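Long-range contacts in apical membrane antigen 1-like protein, soluble form (Toxoplasma gondii, PDB 3ZLE), which probably takes part in host-cell invasion by sporozoites, as the ectoplasmic region of a parasite surface antigen of the AMA1 family: residues Asp39-Arg44 with Trp286-Glu290; Met59-Tyr65 with Lys82-Phe88; Ala128-Val134 with Tyr144-Phe148; Gly181-Ala185 with Gln279-Phe285. All coordinates share one frame; numbering follows the deposited sequence.

Contact 1. Residues Asp39-Arg44 with Trp286-Glu290; sequences DTEGYR and WPVHE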
# COMPACT_ATOMS: atom_id res chain seq x y z
N ASP A 39 11.13 8.31 12.48
CA ASP A 39 12.28 7.88 13.25
C ASP A 39 12.07 8.06 14.74
O ASP A 39 11.32 8.95 15.17
CB ASP A 39 13.54 8.61 12.81
CG ASP A 39 13.26 10.01 12.38
OD1 ASP A 39 13.20 10.88 13.26
OD2 ASP A 39 13.13 10.25 11.16
N THR A 40 12.63 7.16 15.51
CA THR A 40 12.54 7.23 16.95
C THR A 40 13.76 6.55 17.49
O THR A 40 14.22 5.53 16.92
CB THR A 40 11.33 6.45 17.46
OG1 THR A 40 10.17 6.87 16.73
CG2 THR A 40 11.12 6.66 18.97
N GLU A 41 14.33 7.13 18.54
CA GLU A 41 15.49 6.56 19.23
C GLU A 41 16.62 6.21 18.27
O GLU A 41 17.34 5.24 18.49
CB GLU A 41 15.09 5.33 20.03
CG GLU A 41 13.98 5.59 21.07
CD GLU A 41 13.60 4.33 21.82
OE1 GLU A 41 14.03 3.23 21.41
OE2 GLU A 41 12.86 4.42 22.82
N GLY A 42 16.70 6.94 17.16
CA GLY A 42 17.75 6.68 16.16
C GLY A 42 17.39 5.66 15.06
O GLY A 42 18.17 5.47 14.14
N TYR A 43 16.18 5.10 15.09
CA TYR A 43 15.81 4.14 14.02
C TYR A 43 14.67 4.60 13.12
O TYR A 43 13.70 5.21 13.59
CB TYR A 43 15.47 2.79 14.60
CG TYR A 43 16.57 2.20 15.40
CD1 TYR A 43 17.55 1.39 14.81
CD2 TYR A 43 16.60 2.39 16.78
CE1 TYR A 43 18.53 0.78 15.58
CE2 TYR A 43 17.61 1.83 17.55
CZ TYR A 43 18.57 1.04 16.96
OH TYR A 43 19.54 0.46 17.76
N ARG A 44 14.75 4.21 11.84
CA ARG A 44 13.62 4.41 10.91
C ARG A 44 12.41 3.55 11.30
O ARG A 44 12.55 2.40 11.73
CB ARG A 44 14.07 4.11 9.48
CG ARG A 44 15.48 4.57 9.23
CD ARG A 44 15.71 4.97 7.78
NE ARG A 44 14.62 5.75 7.25
CZ ARG A 44 14.36 5.87 5.95
NH1 ARG A 44 15.14 5.27 5.05
NH2 ARG A 44 13.40 6.67 5.54
N TRP A 286 15.98 -3.21 12.71
CA TRP A 286 15.44 -1.89 12.37
C TRP A 286 16.49 -1.05 11.63
O TRP A 286 17.62 -0.94 12.08
CB TRP A 286 14.93 -1.13 13.63
CG TRP A 286 14.11 -1.96 14.67
CD1 TRP A 286 13.40 -3.09 14.44
CD2 TRP A 286 13.87 -1.61 16.06
NE1 TRP A 286 12.78 -3.53 15.61
CE2 TRP A 286 13.12 -2.67 16.63
CE3 TRP A 286 14.37 -0.60 16.90
CZ2 TRP A 286 12.78 -2.70 17.98
CZ3 TRP A 286 14.01 -0.62 18.26
CH2 TRP A 286 13.20 -1.67 18.78
N PRO A 287 16.09 -0.39 10.53
CA PRO A 287 17.00 0.43 9.76
C PRO A 287 17.46 1.63 10.56
O PRO A 287 16.63 2.34 11.13
CB PRO A 287 16.13 0.89 8.57
CG PRO A 287 15.11 -0.19 8.43
CD PRO A 287 14.81 -0.61 9.83
N VAL A 288 18.77 1.88 10.61
CA VAL A 288 19.22 3.04 11.36
C VAL A 288 18.93 4.35 10.63
O VAL A 288 18.95 4.41 9.40
CB VAL A 288 20.68 2.92 11.96
CG1 VAL A 288 21.36 1.61 11.61
CG2 VAL A 288 21.54 4.15 11.66
N HIS A 289 18.45 5.32 11.39
CA HIS A 289 18.03 6.59 10.82
C HIS A 289 19.24 7.51 10.64
O HIS A 289 19.95 7.82 11.60
CB HIS A 289 16.99 7.28 11.70
CG HIS A 289 16.64 8.66 11.24
ND1 HIS A 289 16.20 8.94 9.96
CD2 HIS A 289 16.78 9.86 11.85
CE1 HIS A 289 16.03 10.24 9.83
NE2 HIS A 289 16.39 10.82 10.95
N GLU A 290 19.48 7.93 9.40
CA GLU A 290 20.58 8.84 9.09
C GLU A 290 20.02 10.18 8.63
O GLU A 290 18.96 10.25 8.03
CB GLU A 290 21.48 8.25 8.01
CG GLU A 290 22.47 7.22 8.54
CD GLU A 290 22.70 6.08 7.56
OE1 GLU A 290 22.45 6.26 6.34
OE2 GLU A 290 23.13 4.99 8.01
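Trp-286 drives the edge of its indole into the face of the Tyr-43 ring, and this is one tight end of the contact. The two planes stand at 88° in a T-shaped stack, with Trp-286 CE3 3.7 Å from Tyr-43 CD2, set over the rim of the phenol rather than its middle. Ser-161 takes the indole N-H, which ties the buried tryptophan to a further loop. Next to it the backbones lock. Arg-44 N reaches Pro-287 O at 2.7 Å, and His-289 N reaches Gly-42 O at 2.8 Å. These bonds flank a single antiparallel bridge, Tyr-43 and Val-288 forming a non-hydrogen-bonded pair. Strands 38-40 and 43-45 make a beta hairpin closed by a type I' turn, Thr-40 to Tyr-43, and the 286-290 loop lies along its second strand. By analogy with other AMA1 proteins, that loop probably belongs to the domain II loop that folds over domain I. Arg-44 adds its aliphatic part, CG lying 3.8 Å from Pro-287 CB, while its guanidinium goes on to the carbonyl of Asp-269. A second close patch forms at His-289, whose CG is anti to the backbone N (chi1 173°) and whose ring lies flat against the Asp-39 carboxylate, the planes 15° apart. Asp-39 CB and OD2 both sit over the imidazole face, OD2 3.2 Å from His-289 CE1, in a stack and not a hydrogen bond; the carboxylate's charge is met by a salt bridge to Lys-295. Packing is looser on the solvent side, at the turn, where Gly-42 and Val-288 are exposed.

Contact 2. Residues Met59-Tyr65 with Lys82-Phe88; sequences MHQPAEY and KPLPGGF
Tyr-65 and Gln-61 reach across to the proline-rich backbone of 82-88, and the two segments meet as irregular loop arms between strands 55-59 and 103-104 of this AMA1 ectodomain. A type I turn from Pro-62 to Tyr-65 bends the first arm, and a cis peptide before Pro-83 kinks the second. Direct polar contacts use carbonyls of the second arm. The Tyr-65 hydroxyl donates to Pro-83 O at 2.7 Å, in the carbonyl plane and on a lone pair, so the phenol end is pinned with that oxygen at the ring edge. Gln-61 has CG anti to its carbonyl carbon (chi1 -54°) and an extended chain beyond, which carries its amide over to Gly-86. The bond from Gln-61 NE2 to Gly-86 O is weak, 3.4 Å long and bent. A water makes a second, indirect link: it donates to Gln-61 OE1 at 2.7 Å and accepts from Gly-86 N, so both ends of the amide address the same glycine. Apolar contacts between rings fill in beside these bonds. Pro-62 and Pro-83 point at each other, CD of Pro-62 3.7 Å from CG of Pro-83, and Pro-85 CG comes within 3.9 Å of Tyr-65 CE2. The third kind is sulfur against aromatic ring. Met-59 lays its sulfur beside the Phe-88 ring in an oblique Met-aromatic contact, while Phe-187 meets the Phe-88 ring in an edge-to-face pair. Met-59 SD lies 3.9 Å from Phe-88 CE1.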
# COMPACT_ATOMS: atom_id res chain seq x y z
N MET A 59 11.19 -13.05 0.21
CA MET A 59 12.53 -13.41 0.70
C MET A 59 13.29 -14.29 -0.29
O MET A 59 12.72 -14.79 -1.24
CB MET A 59 12.40 -14.10 2.04
CG MET A 59 11.72 -13.21 3.06
SD MET A 59 12.20 -13.61 4.74
CE MET A 59 11.64 -15.30 4.82
N HIS A 60 14.59 -14.46 -0.06
CA HIS A 60 15.40 -15.20 -1.00
C HIS A 60 16.40 -16.10 -0.32
O HIS A 60 17.55 -16.22 -0.78
CB HIS A 60 16.10 -14.27 -1.98
CG HIS A 60 15.17 -13.46 -2.82
ND1 HIS A 60 14.64 -13.93 -4.00
CD2 HIS A 60 14.72 -12.19 -2.68
CE1 HIS A 60 13.90 -12.98 -4.56
NE2 HIS A 60 13.93 -11.92 -3.78
N GLN A 61 15.94 -16.85 0.68
CA GLN A 61 16.78 -17.83 1.34
C GLN A 61 16.91 -19.03 0.42
O GLN A 61 16.12 -19.19 -0.52
CB GLN A 61 16.16 -18.21 2.69
CG GLN A 61 15.87 -17.00 3.56
CD GLN A 61 15.22 -17.34 4.89
OE1 GLN A 61 14.24 -18.10 4.96
NE2 GLN A 61 15.72 -16.72 5.94
N PRO A 62 17.97 -19.82 0.61
CA PRO A 62 18.16 -21.02 -0.20
C PRO A 62 16.96 -21.96 -0.10
O PRO A 62 16.29 -21.99 0.94
CB PRO A 62 19.40 -21.66 0.40
CG PRO A 62 20.13 -20.51 1.04
CD PRO A 62 19.06 -19.62 1.58
N ALA A 63 16.74 -22.74 -1.15
CA ALA A 63 15.55 -23.59 -1.32
C ALA A 63 15.14 -24.40 -0.10
O ALA A 63 13.95 -24.60 0.14
CB ALA A 63 15.72 -24.51 -2.52
N GLU A 64 16.10 -24.96 0.62
CA GLU A 64 15.73 -25.77 1.78
C GLU A 64 15.06 -24.96 2.89
O GLU A 64 14.37 -25.52 3.72
CB GLU A 64 16.90 -26.56 2.34
CG GLU A 64 18.04 -26.74 1.37
CD GLU A 64 19.07 -25.65 1.52
OE1 GLU A 64 19.71 -25.57 2.59
OE2 GLU A 64 19.23 -24.86 0.56
N TYR A 65 15.31 -23.65 2.93
CA TYR A 65 14.73 -22.79 3.99
C TYR A 65 13.19 -22.62 3.85
O TYR A 65 12.61 -22.84 2.79
CB TYR A 65 15.40 -21.41 4.01
CG TYR A 65 16.82 -21.36 4.58
CD1 TYR A 65 17.85 -22.10 4.00
CD2 TYR A 65 17.16 -20.44 5.56
CE1 TYR A 65 19.14 -22.04 4.49
CE2 TYR A 65 18.46 -20.33 6.02
CZ TYR A 65 19.45 -21.12 5.47
OH TYR A 65 20.73 -21.03 5.93
N LYS A 82 24.32 -19.84 7.56
CA LYS A 82 24.39 -18.65 6.71
C LYS A 82 23.58 -18.90 5.45
O LYS A 82 23.97 -19.73 4.66
CB LYS A 82 25.83 -18.39 6.30
CG LYS A 82 26.78 -18.03 7.42
CD LYS A 82 26.49 -16.66 7.96
CE LYS A 82 27.21 -16.48 9.27
NZ LYS A 82 27.09 -15.07 9.71
N PRO A 83 22.48 -18.15 5.25
CA PRO A 83 21.93 -17.09 6.11
C PRO A 83 21.19 -17.64 7.32
O PRO A 83 20.92 -18.84 7.41
CB PRO A 83 20.95 -16.35 5.18
CG PRO A 83 20.52 -17.38 4.19
CD PRO A 83 21.75 -18.25 3.97
N LEU A 84 20.93 -16.78 8.29
CA LEU A 84 20.26 -17.21 9.51
C LEU A 84 18.75 -17.47 9.24
O LEU A 84 18.10 -16.68 8.56
CB LEU A 84 20.45 -16.15 10.60
CG LEU A 84 20.10 -16.46 12.05
CD1 LEU A 84 20.89 -17.66 12.58
CD2 LEU A 84 20.35 -15.21 12.87
N PRO A 85 18.25 -18.66 9.63
CA PRO A 85 16.84 -18.99 9.42
C PRO A 85 15.96 -18.05 10.22
O PRO A 85 16.42 -17.47 11.20
CB PRO A 85 16.72 -20.41 9.98
CG PRO A 85 18.10 -20.98 9.81
CD PRO A 85 19.02 -19.82 10.13
N GLY A 86 14.75 -17.81 9.74
CA GLY A 86 13.84 -16.89 10.42
C GLY A 86 12.98 -16.13 9.43
O GLY A 86 13.24 -16.16 8.22
N GLY A 87 11.92 -15.50 9.95
CA GLY A 87 11.19 -14.47 9.23
C GLY A 87 11.28 -13.12 9.93
O GLY A 87 12.27 -12.81 10.58
N PHE A 88 10.21 -12.34 9.82
CA PHE A 88 10.15 -10.99 10.40
C PHE A 88 9.25 -10.94 11.63
O PHE A 88 9.13 -9.89 12.25
CB PHE A 88 9.61 -10.01 9.35
CG PHE A 88 10.55 -9.78 8.21
CD1 PHE A 88 11.63 -10.63 7.98
CD2 PHE A 88 10.36 -8.73 7.38
CE1 PHE A 88 12.51 -10.40 6.92
CE2 PHE A 88 11.22 -8.47 6.34
CZ PHE A 88 12.31 -9.30 6.11
O HOH W 1 13.99 -19.52 7.19

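Contact 3. Residues Ala128-Val134 with Tyr144-Phe148; sequences AYSTIAV and YKYPF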
# COMPACT_ATOMS: atom_id res chain seq x y z
N ALA A 128 -0.39 -3.88 17.64
CA ALA A 128 1.00 -3.49 17.37
C ALA A 128 1.33 -2.19 18.13
O ALA A 128 2.38 -2.09 18.75
CB ALA A 128 1.20 -3.26 15.91
N TYR A 129 0.43 -1.22 18.06
CA TYR A 129 0.67 0.12 18.59
C TYR A 129 0.88 0.04 20.11
O TYR A 129 1.78 0.67 20.64
CB TYR A 129 -0.51 1.01 18.28
CG TYR A 129 -0.33 2.46 18.61
CD1 TYR A 129 0.20 3.32 17.69
CD2 TYR A 129 -0.85 3.01 19.80
CE1 TYR A 129 0.32 4.68 17.95
CE2 TYR A 129 -0.79 4.37 20.04
CZ TYR A 129 -0.19 5.20 19.11
OH TYR A 129 -0.10 6.56 19.30
N SER A 130 0.19 -0.91 20.75
CA SER A 130 0.30 -1.18 22.16
C SER A 130 1.47 -2.06 22.54
O SER A 130 1.70 -2.28 23.72
CB SER A 130 -0.96 -1.90 22.65
OG SER A 130 -2.10 -1.20 22.26
N THR A 131 2.06 -2.75 21.57
CA THR A 131 3.11 -3.69 21.94
C THR A 131 4.33 -2.91 22.32
O THR A 131 4.83 -2.10 21.55
CB THR A 131 3.46 -4.67 20.83
OG1 THR A 131 2.36 -5.55 20.64
CG2 THR A 131 4.67 -5.47 21.21
N ILE A 132 4.80 -3.13 23.54
CA ILE A 132 6.07 -2.56 23.97
C ILE A 132 7.25 -3.24 23.28
O ILE A 132 7.56 -4.42 23.53
CB ILE A 132 6.23 -2.58 25.51
CG1 ILE A 132 5.19 -1.67 26.16
CG2 ILE A 132 7.65 -2.18 25.92
CD1 ILE A 132 4.21 -2.40 27.05
N ALA A 133 7.91 -2.48 22.42
CA ALA A 133 9.07 -2.96 21.68
C ALA A 133 10.27 -3.11 22.59
O ALA A 133 10.36 -2.48 23.66
CB ALA A 133 9.40 -2.00 20.56
N VAL A 134 11.23 -3.89 22.13
CA VAL A 134 12.44 -4.15 22.85
C VAL A 134 13.60 -3.99 21.86
O VAL A 134 13.54 -4.52 20.76
CB VAL A 134 12.45 -5.59 23.40
CG1 VAL A 134 13.87 -6.06 23.65
CG2 VAL A 134 11.63 -5.69 24.69
N TYR A 144 9.85 2.60 20.25
CA TYR A 144 9.69 2.17 18.85
C TYR A 144 8.36 1.44 18.67
O TYR A 144 8.01 0.60 19.49
CB TYR A 144 10.84 1.22 18.48
CG TYR A 144 11.01 1.01 16.99
CD1 TYR A 144 11.75 1.90 16.24
CD2 TYR A 144 10.49 -0.13 16.36
CE1 TYR A 144 11.93 1.70 14.88
CE2 TYR A 144 10.64 -0.30 15.01
CZ TYR A 144 11.37 0.62 14.26
OH TYR A 144 11.56 0.44 12.89
N LYS A 145 7.67 1.71 17.57
CA LYS A 145 6.47 0.92 17.22
C LYS A 145 6.70 -0.05 16.04
O LYS A 145 6.94 0.39 14.91
CB LYS A 145 5.31 1.84 16.88
CG LYS A 145 5.02 2.89 17.93
CD LYS A 145 4.19 2.30 19.04
CE LYS A 145 3.53 3.43 19.83
NZ LYS A 145 3.32 2.96 21.21
N TYR A 146 6.45 -1.33 16.30
CA TYR A 146 6.40 -2.37 15.25
C TYR A 146 5.29 -2.17 14.22
O TYR A 146 4.25 -1.59 14.53
CB TYR A 146 6.20 -3.74 15.90
CG TYR A 146 7.28 -4.13 16.89
CD1 TYR A 146 8.64 -4.16 16.52
CD2 TYR A 146 6.94 -4.55 18.18
CE1 TYR A 146 9.62 -4.67 17.40
CE2 TYR A 146 7.90 -5.04 19.05
CZ TYR A 146 9.24 -5.08 18.69
OH TYR A 146 10.20 -5.52 19.63
N PRO A 147 5.53 -2.61 12.97
CA PRO A 147 4.45 -2.69 11.98
C PRO A 147 3.69 -4.01 12.15
O PRO A 147 4.18 -4.91 12.83
CB PRO A 147 5.21 -2.73 10.64
CG PRO A 147 6.49 -3.42 10.99
CD PRO A 147 6.85 -2.91 12.37
N PHE A 148 2.63 -4.19 11.37
CA PHE A 148 1.86 -5.43 11.51
C PHE A 148 1.52 -6.01 10.14
O PHE A 148 1.54 -5.30 9.14
CB PHE A 148 0.56 -5.11 12.26
CG PHE A 148 -0.40 -4.30 11.45
CD1 PHE A 148 -1.25 -4.91 10.54
CD2 PHE A 148 -0.34 -2.91 11.49
CE1 PHE A 148 -2.14 -4.15 9.78
CE2 PHE A 148 -1.19 -2.14 10.73
CZ PHE A 148 -2.09 -2.74 9.86
O HOH W 2 5.12 -1.67 18.77
O HOH W 3 4.28 0.71 22.17
O HOH W 4 7.38 0.43 22.03
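Lys-145 bends sharply at chi2 (-82°), and this turns its ammonium end back over the ring of Tyr-129, whose CG lies anti to the backbone N (chi1 -173°). The result is a cation-pi contact near the C-terminal end of helix 120-129, facing the loop that leads into strand 148-151. Lys-145 CE sits above the middle of the phenol, 4.0 Å from the ring centroid, and NZ lies over the same ring almost on its normal. NZ also donates to Tyr-129 O at 2.8 Å; the carbonyl end of the helix would probably favour a positive charge there. The hydroxyl of Tyr-129 is hydrogen-bonded to Glu-208. The second anchor is Tyr-146. Ala-133 lays its CB over one face of that ring, toward the rim, with CB 3.6 Å from Tyr-146 CZ, while Thr-131 CG2 comes in at the ring edge, in plane. The hydroxyl at the end accepts from Val-134 N at 3.2 Å in a nearly straight bond of 160°. At the other end, Ala-128 CB packs 4.1 Å from Phe-148 CB, bringing the helix against the start of the strand. Water bridges polar atoms of the two backbones. One molecule donates to both Ala-128 O and Thr-131 O and accepts from Tyr-146 N, gripping three backbone atoms; its distance to Tyr-146 N is 2.8 Å.

Contact 4. Residues Gly181-Ala185 with Gln279-Phe285; sequences GLTWA and QKNWNDF
Asn-281 O is gripped from opposite faces of its plane, by Trp-184 NE1 on one and by Asp-284 N on the other. The indole bond is short, 2.7 Å from Trp-184 NE1 to Asn-281 O, and nearly straight at 174°; the acceptor lies in the ring plane, though the donor stands above the carbonyl plane. The Asp-284 bond closes a type I turn, Asn-281 to Asp-284, and Asp-284 OD2 steadies it by accepting from Asn-281 N at 2.9 Å. Lys-280 then comes over one face of the indole, its NZ 4.9 Å from the centroid of the six-membered ring of Trp-184 in a cation-pi contact. At the indole rim Trp-184 CZ2 meets Phe-285 CD1 at 4.1 Å, the two side chains crossing at about a right angle. Thr-183 turns its methyl to the same turn, with CG2 3.6 Å from Trp-282 CA. The hydroxyl of Thr-183 is hydrogen-bonded to Lys-82 NZ. Neither partner is helix or strand: 181-185 runs in the loop that joins strand 156-159 to strand 187-191, while the other partner, residues 279-285, belongs to the long loop from helix 253-262 to strand 303-308.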
# COMPACT_ATOMS: atom_id res chain seq x y z
N GLY A 181 27.84 -17.49 2.66
CA GLY A 181 28.37 -16.92 3.89
C GLY A 181 27.71 -15.64 4.43
O GLY A 181 28.01 -15.20 5.54
N LEU A 182 26.82 -15.03 3.66
CA LEU A 182 26.12 -13.84 4.15
C LEU A 182 25.06 -14.14 5.22
O LEU A 182 24.33 -15.14 5.14
CB LEU A 182 25.55 -13.00 3.00
CG LEU A 182 26.59 -12.25 2.14
CD1 LEU A 182 25.98 -11.77 0.84
CD2 LEU A 182 27.24 -11.08 2.88
N THR A 183 25.09 -13.36 6.29
CA THR A 183 24.15 -13.55 7.43
C THR A 183 22.68 -13.40 7.01
O THR A 183 21.80 -14.13 7.48
CB THR A 183 24.42 -12.52 8.53
OG1 THR A 183 25.74 -12.67 9.02
CG2 THR A 183 23.44 -12.64 9.65
N TRP A 184 22.42 -12.43 6.16
CA TRP A 184 21.04 -12.12 5.73
C TRP A 184 20.82 -12.49 4.28
O TRP A 184 21.57 -12.07 3.42
CB TRP A 184 20.80 -10.62 5.86
CG TRP A 184 20.53 -10.17 7.25
CD1 TRP A 184 21.44 -9.69 8.16
CD2 TRP A 184 19.24 -9.98 7.85
NE1 TRP A 184 20.80 -9.30 9.31
CE2 TRP A 184 19.45 -9.47 9.15
CE3 TRP A 184 17.92 -10.24 7.43
CZ2 TRP A 184 18.40 -9.19 10.03
CZ3 TRP A 184 16.87 -9.96 8.31
CH2 TRP A 184 17.12 -9.45 9.59
N ALA A 185 19.69 -13.11 3.99
CA ALA A 185 19.26 -13.24 2.62
C ALA A 185 18.59 -11.94 2.18
O ALA A 185 18.13 -11.16 3.02
CB ALA A 185 18.30 -14.42 2.47
N GLN A 279 28.63 -5.44 6.65
CA GLN A 279 27.46 -6.30 6.68
C GLN A 279 26.57 -5.98 7.89
O GLN A 279 27.07 -5.74 8.99
CB GLN A 279 27.90 -7.76 6.75
CG GLN A 279 26.85 -8.76 6.31
CD GLN A 279 27.15 -10.16 6.82
OE1 GLN A 279 26.27 -10.83 7.35
NE2 GLN A 279 28.41 -10.59 6.70
N LYS A 280 25.25 -5.98 7.68
CA LYS A 280 24.31 -5.96 8.79
C LYS A 280 24.63 -7.12 9.74
O LYS A 280 25.19 -8.13 9.33
CB LYS A 280 22.86 -6.09 8.28
CG LYS A 280 22.49 -5.12 7.16
CD LYS A 280 21.11 -4.50 7.40
CE LYS A 280 19.99 -5.52 7.26
NZ LYS A 280 18.64 -4.95 7.55
N ASN A 281 24.37 -6.92 11.03
CA ASN A 281 24.48 -8.01 11.99
C ASN A 281 23.21 -8.83 12.01
O ASN A 281 22.18 -8.41 11.48
CB ASN A 281 24.78 -7.45 13.39
CG ASN A 281 26.15 -6.79 13.47
OD1 ASN A 281 27.17 -7.48 13.40
ND2 ASN A 281 26.17 -5.47 13.48
N TRP A 282 23.26 -10.00 12.63
CA TRP A 282 22.15 -10.93 12.52
C TRP A 282 20.90 -10.33 13.09
O TRP A 282 19.81 -10.86 12.91
CB TRP A 282 22.44 -12.23 13.26
CG TRP A 282 22.52 -12.06 14.75
CD1 TRP A 282 23.61 -11.66 15.46
CD2 TRP A 282 21.48 -12.31 15.72
NE1 TRP A 282 23.31 -11.61 16.81
CE2 TRP A 282 22.02 -12.03 16.99
CE3 TRP A 282 20.13 -12.67 15.62
CZ2 TRP A 282 21.28 -12.18 18.17
CZ3 TRP A 282 19.39 -12.80 16.79
CH2 TRP A 282 19.97 -12.55 18.05
N ASN A 283 21.07 -9.26 13.85
CA ASN A 283 19.96 -8.76 14.63
C ASN A 283 19.69 -7.30 14.44
O ASN A 283 19.05 -6.67 15.26
CB ASN A 283 20.13 -9.11 16.11
CG ASN A 283 21.38 -8.48 16.72
OD1 ASN A 283 22.19 -7.87 16.04
ND2 ASN A 283 21.52 -8.64 18.03
N ASP A 284 20.10 -6.79 13.29
CA ASP A 284 19.74 -5.45 12.88
C ASP A 284 18.32 -5.42 12.30
O ASP A 284 18.13 -5.22 11.10
CB ASP A 284 20.77 -4.93 11.87
CG ASP A 284 22.12 -4.65 12.52
OD1 ASP A 284 22.18 -4.54 13.77
OD2 ASP A 284 23.12 -4.47 11.79
N PHE A 285 17.33 -5.55 13.17
CA PHE A 285 15.94 -5.65 12.77
C PHE A 285 15.38 -4.33 12.29
O PHE A 285 14.36 -4.31 11.65
CB PHE A 285 15.08 -6.21 13.91
CG PHE A 285 15.39 -7.65 14.25
CD1 PHE A 285 16.31 -8.39 13.52
CD2 PHE A 285 14.80 -8.24 15.36
CE1 PHE A 285 16.64 -9.68 13.88
CE2 PHE A 285 15.09 -9.56 15.69
CZ PHE A 285 16.01 -10.28 14.95
O HOH W 5 24.00 -10.19 5.14

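In the fold
Contact 3 is the buried one of the four, while contacts 1, 2 and 4 are partly buried. Contacts 1 and 4 adjoin in sequence through the long loop holding 279-290, which meets a hairpin in the first and another loop in the second. Contacts 2 and 4 touch directly, Leu-84 N lying 2.9 Å from Thr-183 O, so three loops meet there. Contact 1 meets contact 3 where Tyr-144 OH comes 2.5 Å from Arg-44 O, a probable hydrogen bond. Chemistry follows place: backbone bridging at the hairpin, prolines and a Met-aromatic pair in contact 2, waters between helix end and loop in contact 3, and an indole-centred grip in contact 4.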